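Local coordinates for protein N-acetyl-L-2,4-diaminobutyric acid deacetylase (Ruegeria pomeroyi, PDB 6TWL) that probably removes the acetyl group from N-acetyl-L-2,4-diaminobutyric acid during ectoine degradation, as a zinc-dependent hydrolase of the succinylglutamate desuccinylase/aspartoacylase family, at residues S215-A218 and R219-A222; H69-A72 and A73-A77; L150-V153 and P154-A157. All coordinates share one frame; numbering follows the deposited sequence.

Contact 1: S215-A218 and R219-A222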
loop_
_atom_site.group_PDB
_atom_site.type_symbol
_atom_site.label_atom_id
_atom_site.label_comp_id
_atom_site.label_asym_id
_atom_site.label_seq_id
_atom_site.Cartn_x
_atom_site.Cartn_y
_atom_site.Cartn_z
ATOM N N SER A 215 -10.328 0.660 9.437
ATOM C CA SER A 215 -11.330 -0.394 9.368
ATOM C C SER A 215 -11.252 -1.057 8.002
ATOM O O SER A 215 -10.637 -0.538 7.066
ATOM C CB SER A 215 -12.736 0.151 9.616
ATOM O OG SER A 215 -13.706 -0.872 9.477
ATOM N N SER A 216 -11.900 -2.214 7.902
ATOM C CA SER A 216 -11.885 -2.997 6.676
ATOM C C SER A 216 -13.217 -3.720 6.546
ATOM O O SER A 216 -13.640 -4.419 7.472
ATOM C CB SER A 216 -10.721 -3.993 6.683
ATOM O OG SER A 216 -10.721 -4.783 5.513
ATOM N N SER A 217 -13.874 -3.540 5.408
ATOM C CA SER A 217 -15.173 -4.139 5.152
ATOM C C SER A 217 -15.001 -5.432 4.373
ATOM O O SER A 217 -13.916 -5.758 3.891
ATOM C CB SER A 217 -16.067 -3.176 4.370
ATOM O OG SER A 217 -15.536 -2.937 3.077
ATOM N N ALA A 218 -16.088 -6.180 4.230
ATOM C CA ALA A 218 -15.943 -7.381 3.424
ATOM C C ALA A 218 -15.826 -7.039 1.935
ATOM O O ALA A 218 -15.236 -7.811 1.175
ATOM C CB ALA A 218 -17.061 -8.375 3.734
ATOM N N ARG A 219 -16.319 -5.864 1.510
ATOM C CA ARG A 219 -16.095 -5.386 0.138
ATOM C C ARG A 219 -14.618 -5.129 -0.125
ATOM O O ARG A 219 -14.049 -5.613 -1.113
ATOM C CB ARG A 219 -16.886 -4.094 -0.115
ATOM C CG ARG A 219 -18.346 -4.321 -0.082
ATOM C CD ARG A 219 -18.774 -4.341 1.357
ATOM N NE ARG A 219 -19.913 -5.259 1.312
ATOM C CZ ARG A 219 -20.284 -6.029 2.324
ATOM N NH1 ARG A 219 -19.708 -5.906 3.514
ATOM N NH2 ARG A 219 -21.295 -6.856 2.126
ATOM N N SER A 220 -13.992 -4.346 0.746
ATOM C CA SER A 220 -12.605 -3.973 0.528
ATOM C C SER A 220 -11.688 -5.169 0.735
ATOM O O SER A 220 -10.709 -5.338 0.000
ATOM C CB SER A 220 -12.238 -2.802 1.440
ATOM O OG SER A 220 -12.264 -3.164 2.809
ATOM N N ASN A 221 -12.009 -6.032 1.705
ATOM C CA ASN A 221 -11.274 -7.286 1.846
ATOM C C ASN A 221 -11.351 -8.114 0.571
ATOM O O ASN A 221 -10.356 -8.716 0.151
ATOM C CB ASN A 221 -11.808 -8.104 3.023
ATOM C CG ASN A 221 -11.531 -7.462 4.364
ATOM O OD1 ASN A 221 -10.678 -6.587 4.480
ATOM N ND2 ASN A 221 -12.244 -7.910 5.393
ATOM N N ALA A 222 -12.530 -8.161 -0.054
ATOM C CA ALA A 222 -12.699 -8.956 -1.265
ATOM C C ALA A 222 -11.965 -8.332 -2.444
ATOM O O ALA A 222 -11.451 -9.048 -3.312
ATOM C CB ALA A 222 -14.186 -9.119 -1.579
#

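Contact 2: H69-A72 and A73-A77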
loop_
_atom_site.group_PDB
_atom_site.type_symbol
_atom_site.label_atom_id
_atom_site.label_comp_id
_atom_site.label_asym_id
_atom_site.label_seq_id
_atom_site.Cartn_x
_atom_site.Cartn_y
_atom_site.Cartn_z
ATOM N N HIS A 69 -2.603 -12.305 5.412
ATOM C CA HIS A 69 -2.804 -13.395 6.363
ATOM C C HIS A 69 -3.531 -14.559 5.699
ATOM O O HIS A 69 -3.169 -15.726 5.892
ATOM C CB HIS A 69 -3.588 -12.900 7.581
ATOM C CG HIS A 69 -2.726 -12.392 8.695
ATOM N ND1 HIS A 69 -2.220 -11.110 8.719
ATOM C CD2 HIS A 69 -2.287 -12.992 9.827
ATOM C CE1 HIS A 69 -1.504 -10.943 9.816
ATOM N NE2 HIS A 69 -1.528 -12.069 10.506
ATOM N N GLU A 70 -4.565 -14.253 4.910
ATOM C CA GLU A 70 -5.331 -15.293 4.230
ATOM C C GLU A 70 -4.473 -16.022 3.202
ATOM O O GLU A 70 -4.439 -17.259 3.166
ATOM C CB GLU A 70 -6.562 -14.683 3.555
ATOM C CG GLU A 70 -7.731 -14.470 4.494
ATOM C CD GLU A 70 -9.031 -15.045 3.968
ATOM O OE1 GLU A 70 -10.072 -14.885 4.642
ATOM O OE2 GLU A 70 -9.014 -15.648 2.876
ATOM N N LEU A 71 -3.787 -15.266 2.341
ATOM C CA LEU A 71 -2.935 -15.878 1.328
ATOM C C LEU A 71 -1.880 -16.769 1.969
ATOM O O LEU A 71 -1.645 -17.897 1.522
ATOM C CB LEU A 71 -2.274 -14.794 0.474
ATOM C CG LEU A 71 -1.434 -15.293 -0.706
ATOM C CD1 LEU A 71 -2.326 -15.657 -1.879
ATOM C CD2 LEU A 71 -0.399 -14.260 -1.120
ATOM N N ALA A 72 -1.240 -16.279 3.034
ATOM C CA ALA A 72 -0.176 -17.043 3.675
ATOM C C ALA A 72 -0.699 -18.318 4.325
ATOM O O ALA A 72 0.039 -19.302 4.432
ATOM C CB ALA A 72 0.539 -16.178 4.712
ATOM N N ALA A 73 -1.959 -18.323 4.762
ATOM C CA ALA A 73 -2.495 -19.471 5.480
ATOM C C ALA A 73 -3.204 -20.473 4.578
ATOM O O ALA A 73 -3.286 -21.656 4.931
ATOM C CB ALA A 73 -3.463 -19.006 6.576
ATOM N N THR A 74 -3.709 -20.044 3.422
ATOM C CA THR A 74 -4.591 -20.873 2.612
ATOM C C THR A 74 -3.988 -21.310 1.283
ATOM O O THR A 74 -4.672 -21.981 0.503
ATOM C CB THR A 74 -5.910 -20.136 2.349
ATOM O OG1 THR A 74 -5.659 -18.972 1.551
ATOM C CG2 THR A 74 -6.559 -19.718 3.666
ATOM N N THR A 75 -2.738 -20.959 1.000
ATOM C CA THR A 75 -2.108 -21.294 -0.271
ATOM C C THR A 75 -1.105 -22.421 -0.070
ATOM O O THR A 75 -0.194 -22.310 0.757
ATOM C CB THR A 75 -1.431 -20.069 -0.881
ATOM O OG1 THR A 75 -0.705 -19.373 0.137
ATOM C CG2 THR A 75 -2.474 -19.142 -1.462
ATOM N N SER A 76 -1.276 -23.500 -0.827
ATOM C CA SER A 76 -0.370 -24.632 -0.760
ATOM C C SER A 76 0.760 -24.471 -1.773
ATOM O O SER A 76 0.727 -23.611 -2.658
ATOM C CB SER A 76 -1.124 -25.942 -0.996
ATOM O OG SER A 76 -1.654 -26.010 -2.306
ATOM N N ALA A 77 1.783 -25.313 -1.622
ATOM C CA ALA A 77 2.916 -25.284 -2.541
ATOM C C ALA A 77 2.487 -25.670 -3.951
ATOM O O ALA A 77 2.850 -25.004 -4.926
ATOM C CB ALA A 77 4.022 -26.211 -2.040
#

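Contact 3: L150-V153 and P154-A157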
loop_
_atom_site.group_PDB
_atom_site.type_symbol
_atom_site.label_atom_id
_atom_site.label_comp_id
_atom_site.label_asym_id
_atom_site.label_seq_id
_atom_site.Cartn_x
_atom_site.Cartn_y
_atom_site.Cartn_z
ATOM N N LEU A 150 -7.706 9.379 6.808
ATOM C CA LEU A 150 -8.207 9.470 5.446
ATOM C C LEU A 150 -8.982 8.221 5.059
ATOM O O LEU A 150 -8.716 7.121 5.550
ATOM C CB LEU A 150 -7.077 9.663 4.447
ATOM C CG LEU A 150 -6.295 10.963 4.510
ATOM C CD1 LEU A 150 -5.217 10.842 3.484
ATOM C CD2 LEU A 150 -7.189 12.151 4.215
ATOM N N ASP A 151 -9.933 8.412 4.150
ATOM C CA ASP A 151 -10.692 7.325 3.549
ATOM C C ASP A 151 -10.629 7.474 2.039
ATOM O O ASP A 151 -10.920 8.548 1.505
ATOM C CB ASP A 151 -12.148 7.323 4.028
ATOM C CG ASP A 151 -12.853 6.015 3.729
ATOM O OD1 ASP A 151 -12.201 5.089 3.199
ATOM O OD2 ASP A 151 -14.061 5.910 4.023
ATOM N N PHE A 152 -10.246 6.398 1.360
ATOM C CA PHE A 152 -10.087 6.381 -0.083
ATOM C C PHE A 152 -11.147 5.492 -0.716
ATOM O O PHE A 152 -11.684 4.586 -0.072
ATOM C CB PHE A 152 -8.699 5.857 -0.474
ATOM C CG PHE A 152 -7.577 6.791 -0.139
ATOM C CD1 PHE A 152 -7.138 7.721 -1.062
ATOM C CD2 PHE A 152 -6.954 6.733 1.097
ATOM C CE1 PHE A 152 -6.104 8.578 -0.758
ATOM C CE2 PHE A 152 -5.917 7.589 1.407
ATOM C CZ PHE A 152 -5.493 8.514 0.478
ATOM N N VAL A 153 -11.449 5.756 -1.982
ATOM C CA VAL A 153 -12.147 4.763 -2.791
ATOM C C VAL A 153 -11.134 3.647 -3.017
ATOM O O VAL A 153 -9.927 3.921 -3.088
ATOM C CB VAL A 153 -12.676 5.351 -4.111
ATOM C CG1 VAL A 153 -13.671 6.471 -3.838
ATOM C CG2 VAL A 153 -11.532 5.844 -4.989
ATOM N N PRO A 154 -11.554 2.385 -3.104
ATOM C CA PRO A 154 -10.577 1.299 -3.266
ATOM C C PRO A 154 -9.901 1.338 -4.628
ATOM O O PRO A 154 -10.563 1.147 -5.654
ATOM C CB PRO A 154 -11.428 0.036 -3.095
ATOM C CG PRO A 154 -12.803 0.461 -3.512
ATOM C CD PRO A 154 -12.938 1.882 -3.043
ATOM N N PHE A 155 -8.593 1.590 -4.663
ATOM C CA PHE A 155 -7.897 1.680 -5.937
ATOM C C PHE A 155 -6.528 1.020 -5.863
ATOM O O PHE A 155 -5.906 0.942 -4.799
ATOM C CB PHE A 155 -7.768 3.146 -6.419
ATOM C CG PHE A 155 -6.774 3.994 -5.647
ATOM C CD1 PHE A 155 -5.404 3.849 -5.830
ATOM C CD2 PHE A 155 -7.221 4.985 -4.789
ATOM C CE1 PHE A 155 -4.505 4.639 -5.138
ATOM C CE2 PHE A 155 -6.325 5.784 -4.100
ATOM C CZ PHE A 155 -4.965 5.612 -4.281
ATOM N N ALA A 156 -6.073 0.545 -7.017
ATOM C CA ALA A 156 -4.691 0.159 -7.242
ATOM C C ALA A 156 -4.004 1.244 -8.062
ATOM O O ALA A 156 -4.641 1.940 -8.857
ATOM C CB ALA A 156 -4.600 -1.185 -7.966
ATOM N N ALA A 157 -2.698 1.390 -7.861
ATOM C CA ALA A 157 -1.940 2.452 -8.507
ATOM C C ALA A 157 -0.676 1.897 -9.148
ATOM O O ALA A 157 -0.042 0.989 -8.603
ATOM C CB ALA A 157 -1.569 3.552 -7.507
#

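Contact 1: S215-A218 and R219-A222
S217 and S220 exchange bonds in both directions across the first turn of helix 218-234. The hydroxyl S217 OG receives S220 N at 3.1 Å, and the near-linear N-H...O angle of 169° identifies it as a well-aimed capping bond. In return, S217 N donates to S220 OG, also at 3.1 Å, but along a more bent path of 140°. Each OG sits between its own backbone N and carbonyl carbon (chi1 near 65° in both), the rotation that lets each hydroxyl face the other residue's amide.

The backbone then takes over. N221 N donates to S217 O (2.9 Å) and A222 N to A218 O (3.0 Å). These are the first i to i+4 bonds of the helix, so the cap passes directly into regular helical bonding. Outside the box, R219 bends back along the helix start at chi2 and chi3, bringing NH1 within 3.6 Å of A218 CB, an oblique approach on the exposed side. N221 lays its CB 3.3 Å from S217 O, while the modelled position of its amide oxygen beside S216 is too close to be trusted.

In the second shell, S220 OG also hydrogen-bonds E63 OE2 of helix 63-74. The same hydroxyl therefore serves the cap and the neighbouring helix, and S216 and N221 touch E63 as well. With S217 as N-cap and S220 three residues on, the reciprocal pair meets the definition of a capping box, here starting helix 218-234 of the catalytic domain.

Contact 2: H69-A72 and A73-A77
E70 O and T74 meet through two bonds at the last turn of helix 63-74. T74 N donates at 2.9 Å to E70 O, and the hydroxyl T74 OG1 adds a second bond to E70 O at 2.7 Å. The hydroxyl comes in 48° out of the carbonyl plane, so the two donors use different approaches to one oxygen. A chi1 of 65° turns OG1 back toward the carbonyl of E70, over the preceding turn.

The closely packed side belongs to L71 and A72. L71, its CG anti to the backbone N (chi1 -175°), packs against L228 and L232 of helix 218-234 and I86 of strand 82-87; A72 touches T41 of strand 36-45 and I86. L71 CD1 also lies 3.5 Å from T75 CG2, the two side chains crossing at a slant, but the placement of the T75 side chain, which touches I43, is less sure because its hydroxyl is modelled too close to L71 O.

The solvent side is looser. A73 and T74 are exposed there, and so are H69 and E70, although H69 ND1 is bonded to P65 O and E70 touches K225. In the backbone, A73 N shares weak bonds with H69 O and E70 O, both 3.1 Å long, consistent with the helical pattern loosening toward its end.

At T75 the backbone leaves the helical conformation. The contact is thus a helix C-terminus within the beta-alpha-beta unit of strand 50-54, helix 63-74 and strand 82-87.

Contact 3: L150-V153 and P154-A157
F152 and F155 make a local aromatic contact round the short link between strands 150-152 and 155-158, where the chain passes from the antiparallel sheet containing strand 305-311 into the large mixed sheet of the zinc-peptidase-like (M14 AstE/AspA) catalytic fold. Backbone bonds place the link: D151 and V153 bond R310 and I308 along one edge, while L150, F152 and F155 bond G213, G211 and E209 along the other.

Three residues apart, the F152 and F155 rings approach obliquely, with centroids 5.9 Å apart and planes inclined at 80°. F152 CG lies anti to its carbonyl carbon (chi1 -70°), and in F155 a chi1 of 72° swings the ring back toward F152, bringing the two together on one side of the bend. Between them along the chain, V153 CB packs 3.6 Å from P154 CD, and V153 CG2 lies 4.4 Å from F155 CD2. Further out, V153 touches L273, I308 and Y181, and F155 touches V183 and Y181.

E209, seen to bind zinc in another structure of this protein, is touched by both phenylalanines. Replacing F155 with an alanine would probably open a gap beside E209 and Y181 and leave the F152 ring without its aromatic neighbour, freer to turn. The phenylalanines meet where F152 CD1 comes up to the F155 ring at its edge, near the ring plane, 3.7 Å from F155 CE2.

Overall arrangement
Along the chain contact 2 comes first, then contact 3, then contact 1, and all three fall within the succinylglutamate desuccinylase/aspartoacylase catalytic range. Contacts 1 and 3 are neighbours, with centres about 12 Å apart and nearest atoms about 5 Å apart. Strand 204-209, which bears the zinc ligand E209, pairs with strand 155-158 of contact 3 and leads through a loop to contact 1. Contacts 1 and 2 have centres about 18 Å apart, on helices 218-234 and 63-74, which pack together through E63 and L71. Contacts 2 and 3 are the most distant, about 25 Å between centres. The three thus sample helix start, helix end and strand link around one metal-binding fold.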